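Local coordinates for protein disulfide oxidoreductase (PDB 2REM) that probably acts as a periplasmic thiol-disulfide oxidoreductase of the DsbA type, oxidising cysteine pairs in exported proteins, at residues A[88-93]-A[115-120]. Sequence-based numbering, arbitrary orientation.
Sequences KRSHTA and AVFYAG
Phe117 reaches from helix 111-119 to the backbone of helix 87-101, and its ring fits against Ser90 and Ala93. Its CB points toward that helix, and with CG anti to the backbone N (chi1 176°) the ring extends straight across. The first ring atom to meet a neighbour is CD2, which stands 3.5 Å above the plane of the Tyr118 ring and over its centre, an edge-to-face (T-shaped) meeting of Phe117 with the next residue of its own helix. One atom farther on, CE2 lies 3.9 Å from Ser90 CB, approached obliquely. At the tip, CZ is 4.1 Å from Ala93 CB and touches the carbonyl carbon of the same residue at the ring edge, while Ser90 O also lies in the ring plane. CE1, on the other side of the ring, comes near the Ala93 carbonyl.

Both helices belong to the helical insertion that separates strand 58-64 from strand 158-161 of the thioredoxin fold, as in DsbA proteins. The axes of segments 88-93 and 115-119 approach to 11.6 Å, with 118° between their N-to-C directions. Met94 and Ala97 of helix 87-101 add further apolar contacts to Phe117.

Tyr118 crosses beside it, bringing the edge of its ring to Ser90, where CE1 is 3.4 Å from Ser90 OG. Beyond this edge, in the ring plane, a water connects the two hydroxyls: it donates to Ser90 OG at 2.9 Å and lies a short 2.5 Å from Tyr118 OH. Ser90 OG, turned between its backbone N and carbonyl carbon, also bonds to Val86 O one turn back, which ties the buried hydroxyl to the backbone just ahead of the helix. Ala77 and Ala81 of helix 71-83 pack against Tyr118, and the ring of Phe128 meets it at about 15°.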
loop_
_atom_site.group_PDB
_atom_site.type_symbol
_atom_site.label_atom_id
_atom_site.label_comp_id
_atom_site.label_asym_id
_atom_site.label_seq_id
_atom_site.Cartn_x
_atom_site.Cartn_y
_atom_site.Cartn_z
ATOM N N LYS A 88 9.697 5.660 -2.043
ATOM C CA LYS A 88 9.194 6.819 -1.304
ATOM C C LYS A 88 9.377 8.114 -2.116
ATOM O O LYS A 88 8.481 8.949 -2.150
ATOM C CB LYS A 88 9.862 6.940 0.076
ATOM C CG LYS A 88 9.539 5.771 1.050
ATOM C CD LYS A 88 9.872 6.144 2.496
ATOM C CE LYS A 88 9.567 4.969 3.450
ATOM N NZ LYS A 88 10.506 3.828 3.183
ATOM N N ARG A 89 10.539 8.296 -2.748
ATOM C CA ARG A 89 10.789 9.544 -3.472
ATOM C C ARG A 89 10.002 9.631 -4.795
ATOM O O ARG A 89 9.828 10.707 -5.326
ATOM C CB ARG A 89 12.277 9.693 -3.779
ATOM C CG ARG A 89 12.773 8.521 -4.588
ATOM C CD ARG A 89 14.176 8.667 -5.099
ATOM N NE ARG A 89 15.109 9.130 -4.098
ATOM C CZ ARG A 89 16.430 9.114 -4.259
ATOM N NH1 ARG A 89 16.966 8.634 -5.377
ATOM N NH2 ARG A 89 17.216 9.585 -3.301
ATOM N N SER A 90 9.551 8.501 -5.322
ATOM C CA SER A 90 8.908 8.517 -6.637
ATOM C C SER A 90 7.394 8.266 -6.547
ATOM O O SER A 90 6.708 8.257 -7.566
ATOM C CB SER A 90 9.569 7.491 -7.562
ATOM O OG SER A 90 9.330 6.182 -7.078
ATOM N N HIS A 91 6.882 8.062 -5.335
ATOM C CA HIS A 91 5.530 7.503 -5.156
ATOM C C HIS A 91 4.447 8.433 -5.718
ATOM O O HIS A 91 3.603 8.020 -6.534
ATOM C CB HIS A 91 5.281 7.253 -3.660
ATOM C CG HIS A 91 4.182 6.280 -3.392
ATOM N ND1 HIS A 91 3.075 6.592 -2.631
ATOM C CD2 HIS A 91 4.029 4.991 -3.772
ATOM C CE1 HIS A 91 2.288 5.532 -2.555
ATOM N NE2 HIS A 91 2.840 4.551 -3.246
ATOM N N THR A 92 4.467 9.676 -5.262
ATOM C CA THR A 92 3.576 10.742 -5.753
ATOM C C THR A 92 3.774 10.949 -7.242
ATOM O O THR A 92 2.809 11.039 -7.995
ATOM C CB THR A 92 3.854 12.051 -5.015
ATOM O OG1 THR A 92 3.594 11.841 -3.616
ATOM C CG2 THR A 92 2.972 13.186 -5.558
ATOM N N ALA A 93 5.036 11.001 -7.663
ATOM C CA ALA A 93 5.346 11.175 -9.078
ATOM C C ALA A 93 4.777 10.045 -9.945
ATOM O O ALA A 93 4.303 10.281 -11.075
ATOM C CB ALA A 93 6.855 11.292 -9.266
ATOM N N ALA A 115 11.304 1.360 -16.577
ATOM C CA ALA A 115 12.727 1.652 -16.401
ATOM C C ALA A 115 13.006 3.108 -16.741
ATOM O O ALA A 115 13.817 3.753 -16.070
ATOM C CB ALA A 115 13.604 0.706 -17.215
ATOM N N VAL A 116 12.331 3.641 -17.768
ATOM C CA VAL A 116 12.546 5.034 -18.158
ATOM C C VAL A 116 12.104 5.916 -17.005
ATOM O O VAL A 116 12.816 6.825 -16.634
ATOM C CB VAL A 116 11.825 5.410 -19.488
ATOM C CG1 VAL A 116 11.841 6.908 -19.724
ATOM C CG2 VAL A 116 12.488 4.691 -20.655
ATOM N N PHE A 117 10.957 5.601 -16.413
ATOM C CA PHE A 117 10.448 6.358 -15.285
ATOM C C PHE A 117 11.470 6.390 -14.138
ATOM O O PHE A 117 11.848 7.472 -13.645
ATOM C CB PHE A 117 9.103 5.796 -14.805
ATOM C CG PHE A 117 8.581 6.484 -13.593
ATOM C CD1 PHE A 117 7.877 7.683 -13.720
ATOM C CD2 PHE A 117 8.869 6.000 -12.325
ATOM C CE1 PHE A 117 7.413 8.356 -12.608
ATOM C CE2 PHE A 117 8.406 6.687 -11.181
ATOM C CZ PHE A 117 7.665 7.855 -11.336
ATOM N N TYR A 118 11.919 5.202 -13.722
ATOM C CA TYR A 118 12.820 5.103 -12.593
ATOM C C TYR A 118 14.226 5.606 -12.916
ATOM O O TYR A 118 14.966 6.008 -12.008
ATOM C CB TYR A 118 12.797 3.672 -12.025
ATOM C CG TYR A 118 11.466 3.427 -11.357
ATOM C CD1 TYR A 118 11.151 4.071 -10.153
ATOM C CD2 TYR A 118 10.517 2.584 -11.926
ATOM C CE1 TYR A 118 9.920 3.879 -9.523
ATOM C CE2 TYR A 118 9.257 2.364 -11.303
ATOM C CZ TYR A 118 8.980 3.025 -10.108
ATOM O OH TYR A 118 7.784 2.808 -9.479
ATOM N N ALA A 119 14.577 5.625 -14.206
ATOM C CA ALA A 119 15.825 6.255 -14.639
ATOM C C ALA A 119 15.894 7.702 -14.135
ATOM O O ALA A 119 16.973 8.232 -13.887
ATOM C CB ALA A 119 15.970 6.216 -16.149
ATOM N N GLY A 120 14.733 8.331 -13.965
ATOM C CA GLY A 120 14.667 9.690 -13.478
ATOM C C GLY A 120 15.080 9.775 -12.020
ATOM O O GLY A 120 15.447 10.847 -11.548
HETATM O O HOH W 1 7.453 4.050 -7.331
#